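Local coordinates for periplasmic binding protein (Pseudomonas aeruginosa, PDB 2R79), which binds heme in the periplasm and, as its family suggests, probably delivers it to a membrane transporter for uptake into the cell, at residues A[132-146]-A[167-179]. Residues are numbered along the deposited sequence; the frame is centred on the assembly and turned at random.
Sequences IAAAQKSQPAPGVLL and VLNRAGARNLATH. With SO4 (sulfate ion), chain C.
Ile132, in the last turn of the long helix 111-135, lays its CD1 methyl on the backbone where helix 163-170 ends, 3.2 Å from Arg170 O and 3.4 Å from Gly172 N. CD1 gets there because CG1 lies anti to the carbonyl carbon (chi1 -69°) and the chain then runs straight on. Gly172 suits the place: its positive phi (90°) belongs to a Schellman motif, and without a side chain it leaves room for this methyl. One turn on, the extended Gln136 side chain brings NE2 to a water, 3.0 Å away, that also accepts from Arg174 NH1; NE2 bonds Tyr260 OH as well, and the same hydroxyl bonds Gly172 O. Ala141 is small enough for its CB to sit over one face of the Arg174 guanidinium, toward its rim, 3.8 Å from NH1, while that group meets the water at its edge. From Gly143 the chain is a strand parallel to 174-175: Arg174 N donates to Pro142 O, Val144 N to Arg174 O, and Leu176 N to Val144 O. Gly143, lacking a side chain, lets Leu176 CD1 come within 3.4 Å of its CA. Val144, beta-branched and suited to a strand, spreads its methyls: CG2 on Ala173 CB in the turn after the helix (3.7 Å), CG1, anti to the backbone N, on Leu168 CD2. Leu145 faces the other way, its side chain crossing that of Leu176 at about a right angle, and Leu146 CB rests on Leu168 CD1 at 3.7 Å. Helix 163-170 thus covers the face of Val144 and Leu146, and helix 111-135 leads into the second lobe's sheet, as in periplasmic binding proteins whose two lobes are bridged by one long helix.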
# COMPACT_ATOMS: atom_id res chain seq x y z
N ILE A 132 -33.14 -2.90 14.72
CA ILE A 132 -33.83 -3.83 13.84
C ILE A 132 -35.35 -3.63 13.90
O ILE A 132 -36.02 -3.62 12.87
CB ILE A 132 -33.49 -5.30 14.21
CG1 ILE A 132 -32.02 -5.58 13.86
CG2 ILE A 132 -34.40 -6.26 13.47
CD1 ILE A 132 -31.51 -6.92 14.32
N ALA A 133 -35.89 -3.46 15.10
CA ALA A 133 -37.32 -3.25 15.27
C ALA A 133 -37.78 -2.06 14.44
O ALA A 133 -38.81 -2.12 13.77
CB ALA A 133 -37.65 -3.03 16.75
N ALA A 134 -37.01 -0.98 14.49
CA ALA A 134 -37.35 0.22 13.74
C ALA A 134 -37.21 -0.01 12.24
O ALA A 134 -37.99 0.50 11.45
CB ALA A 134 -36.45 1.36 14.17
N ALA A 135 -36.20 -0.79 11.85
CA ALA A 135 -35.95 -1.08 10.44
C ALA A 135 -37.03 -1.96 9.83
O ALA A 135 -37.31 -1.86 8.64
CB ALA A 135 -34.59 -1.74 10.28
N GLN A 136 -37.63 -2.82 10.64
CA GLN A 136 -38.66 -3.72 10.14
C GLN A 136 -40.01 -3.03 9.92
O GLN A 136 -40.99 -3.66 9.50
CB GLN A 136 -38.83 -4.90 11.09
CG GLN A 136 -37.58 -5.74 11.20
CD GLN A 136 -37.76 -6.93 12.11
OE1 GLN A 136 -38.47 -6.84 13.11
NE2 GLN A 136 -37.11 -8.04 11.77
N LYS A 137 -40.06 -1.73 10.19
CA LYS A 137 -41.29 -0.98 9.99
C LYS A 137 -41.49 -0.70 8.51
O LYS A 137 -42.62 -0.58 8.04
CB LYS A 137 -41.27 0.33 10.78
CG LYS A 137 -41.70 0.17 12.23
CD LYS A 137 -43.13 -0.33 12.31
CE LYS A 137 -43.64 -0.37 13.73
NZ LYS A 137 -45.10 -0.65 13.78
N SER A 138 -40.38 -0.60 7.77
CA SER A 138 -40.46 -0.34 6.34
C SER A 138 -40.03 -1.55 5.49
O SER A 138 -40.14 -1.53 4.27
CB SER A 138 -39.60 0.87 5.97
OG SER A 138 -38.22 0.55 6.01
N GLN A 139 -39.55 -2.61 6.14
CA GLN A 139 -39.11 -3.81 5.43
C GLN A 139 -39.16 -5.05 6.32
O GLN A 139 -38.69 -5.04 7.45
CB GLN A 139 -37.67 -3.64 4.92
CG GLN A 139 -37.16 -4.86 4.15
CD GLN A 139 -35.65 -4.85 3.94
OE1 GLN A 139 -35.11 -3.98 3.26
NE2 GLN A 139 -34.97 -5.82 4.53
N PRO A 140 -39.73 -6.15 5.81
CA PRO A 140 -39.83 -7.39 6.57
C PRO A 140 -38.50 -8.14 6.63
O PRO A 140 -37.65 -7.98 5.74
CB PRO A 140 -40.91 -8.17 5.82
CG PRO A 140 -40.62 -7.79 4.40
CD PRO A 140 -40.38 -6.29 4.49
N ALA A 141 -38.32 -8.95 7.66
CA ALA A 141 -37.09 -9.72 7.83
C ALA A 141 -36.83 -10.63 6.63
O ALA A 141 -37.69 -11.40 6.22
CB ALA A 141 -37.17 -10.54 9.10
N PRO A 142 -35.62 -10.57 6.05
CA PRO A 142 -35.30 -11.41 4.90
C PRO A 142 -34.89 -12.85 5.24
O PRO A 142 -34.26 -13.10 6.27
CB PRO A 142 -34.15 -10.64 4.25
CG PRO A 142 -33.40 -10.14 5.46
CD PRO A 142 -34.52 -9.62 6.35
N GLY A 143 -35.25 -13.78 4.36
CA GLY A 143 -34.87 -15.17 4.55
C GLY A 143 -33.43 -15.30 4.08
O GLY A 143 -33.11 -14.93 2.95
N VAL A 144 -32.55 -15.84 4.92
CA VAL A 144 -31.14 -15.95 4.57
C VAL A 144 -30.52 -17.30 4.92
O VAL A 144 -31.05 -18.04 5.74
CB VAL A 144 -30.33 -14.83 5.30
CG1 VAL A 144 -28.84 -14.94 5.00
CG2 VAL A 144 -30.86 -13.46 4.89
N LEU A 145 -29.40 -17.61 4.28
CA LEU A 145 -28.66 -18.84 4.56
C LEU A 145 -27.23 -18.45 4.91
O LEU A 145 -26.68 -17.52 4.34
CB LEU A 145 -28.67 -19.77 3.35
CG LEU A 145 -30.00 -20.43 2.99
CD1 LEU A 145 -29.88 -21.13 1.64
CD2 LEU A 145 -30.37 -21.43 4.07
N LEU A 146 -26.64 -19.17 5.86
CA LEU A 146 -25.25 -18.96 6.28
C LEU A 146 -24.54 -20.28 5.99
O LEU A 146 -24.95 -21.33 6.48
CB LEU A 146 -25.19 -18.65 7.78
CG LEU A 146 -23.93 -18.34 8.60
CD1 LEU A 146 -22.76 -19.17 8.15
CD2 LEU A 146 -23.60 -16.88 8.51
N VAL A 167 -26.08 -15.58 14.83
CA VAL A 167 -25.68 -14.38 14.12
C VAL A 167 -26.74 -13.91 13.12
O VAL A 167 -26.98 -12.71 12.99
CB VAL A 167 -24.33 -14.58 13.39
CG1 VAL A 167 -24.10 -13.48 12.37
CG2 VAL A 167 -23.20 -14.58 14.42
N LEU A 168 -27.37 -14.84 12.42
CA LEU A 168 -28.39 -14.45 11.45
C LEU A 168 -29.60 -13.85 12.18
O LEU A 168 -30.13 -12.82 11.77
CB LEU A 168 -28.83 -15.65 10.61
CG LEU A 168 -27.83 -16.21 9.58
CD1 LEU A 168 -28.46 -17.40 8.83
CD2 LEU A 168 -27.44 -15.12 8.60
N ASN A 169 -30.01 -14.49 13.26
CA ASN A 169 -31.15 -14.00 14.02
C ASN A 169 -30.88 -12.64 14.64
O ASN A 169 -31.68 -11.72 14.52
CB ASN A 169 -31.56 -15.00 15.11
CG ASN A 169 -32.22 -16.24 14.53
OD1 ASN A 169 -33.17 -16.15 13.75
ND2 ASN A 169 -31.73 -17.42 14.93
N ARG A 170 -29.74 -12.51 15.30
CA ARG A 170 -29.39 -11.26 15.94
C ARG A 170 -29.20 -10.12 14.96
O ARG A 170 -29.30 -8.96 15.34
CB ARG A 170 -28.13 -11.43 16.79
CG ARG A 170 -28.35 -12.30 18.01
CD ARG A 170 -29.10 -11.54 19.07
NE ARG A 170 -29.28 -12.33 20.28
CZ ARG A 170 -29.63 -11.81 21.45
NH1 ARG A 170 -29.81 -10.50 21.57
NH2 ARG A 170 -29.78 -12.59 22.51
N ALA A 171 -28.95 -10.44 13.69
CA ALA A 171 -28.77 -9.40 12.68
C ALA A 171 -30.08 -9.06 11.97
O ALA A 171 -30.10 -8.28 11.03
CB ALA A 171 -27.71 -9.82 11.66
N GLY A 172 -31.18 -9.66 12.42
CA GLY A 172 -32.48 -9.37 11.83
C GLY A 172 -32.94 -10.22 10.66
O GLY A 172 -33.90 -9.87 9.98
N ALA A 173 -32.28 -11.35 10.41
CA ALA A 173 -32.67 -12.21 9.30
C ALA A 173 -33.38 -13.46 9.79
O ALA A 173 -33.37 -13.75 10.99
CB ALA A 173 -31.44 -12.61 8.49
N ARG A 174 -34.01 -14.18 8.87
CA ARG A 174 -34.70 -15.44 9.17
C ARG A 174 -33.86 -16.56 8.58
O ARG A 174 -33.66 -16.61 7.37
CB ARG A 174 -36.08 -15.49 8.52
CG ARG A 174 -37.09 -14.49 9.08
CD ARG A 174 -37.97 -15.09 10.16
NE ARG A 174 -39.08 -14.21 10.48
CZ ARG A 174 -39.02 -13.19 11.34
NH1 ARG A 174 -37.89 -12.91 11.97
NH2 ARG A 174 -40.10 -12.44 11.55
N ASN A 175 -33.36 -17.46 9.43
CA ASN A 175 -32.56 -18.57 8.93
C ASN A 175 -33.51 -19.52 8.20
O ASN A 175 -34.45 -20.04 8.79
CB ASN A 175 -31.87 -19.29 10.09
CG ASN A 175 -30.87 -20.33 9.63
OD1 ASN A 175 -30.22 -20.99 10.44
ND2 ASN A 175 -30.73 -20.48 8.31
N LEU A 176 -33.26 -19.72 6.91
CA LEU A 176 -34.09 -20.59 6.08
C LEU A 176 -33.89 -22.07 6.33
O LEU A 176 -34.72 -22.89 5.95
CB LEU A 176 -33.82 -20.28 4.61
CG LEU A 176 -34.74 -19.31 3.87
CD1 LEU A 176 -35.53 -18.45 4.83
CD2 LEU A 176 -33.90 -18.47 2.94
N ALA A 177 -32.78 -22.43 6.98
CA ALA A 177 -32.47 -23.82 7.27
C ALA A 177 -33.24 -24.26 8.51
O ALA A 177 -33.25 -23.55 9.50
CB ALA A 177 -30.97 -23.98 7.51
N THR A 178 -33.88 -25.42 8.45
CA THR A 178 -34.65 -25.90 9.58
C THR A 178 -33.99 -27.05 10.32
O THR A 178 -34.48 -27.48 11.36
CB THR A 178 -36.08 -26.32 9.16
OG1 THR A 178 -36.03 -27.44 8.26
CG2 THR A 178 -36.80 -25.15 8.49
N HIS A 179 -32.88 -27.56 9.80
CA HIS A 179 -32.18 -28.65 10.47
C HIS A 179 -31.43 -28.13 11.71
O HIS A 179 -31.37 -26.93 11.96
CB HIS A 179 -31.18 -29.32 9.54
CG HIS A 179 -30.09 -28.41 9.06
ND1 HIS A 179 -30.22 -27.63 7.93
CD2 HIS A 179 -28.86 -28.15 9.56
CE1 HIS A 179 -29.12 -26.92 7.76
NE2 HIS A 179 -28.28 -27.22 8.74
S SO4 C . -29.60 -16.23 23.38
O1 SO4 C . -29.83 -16.57 24.82
O2 SO4 C . -29.83 -17.42 22.49
O3 SO4 C . -30.56 -15.13 23.05
O4 SO4 C . -28.22 -15.70 23.15
O HOH W 1 -36.81 -10.45 13.47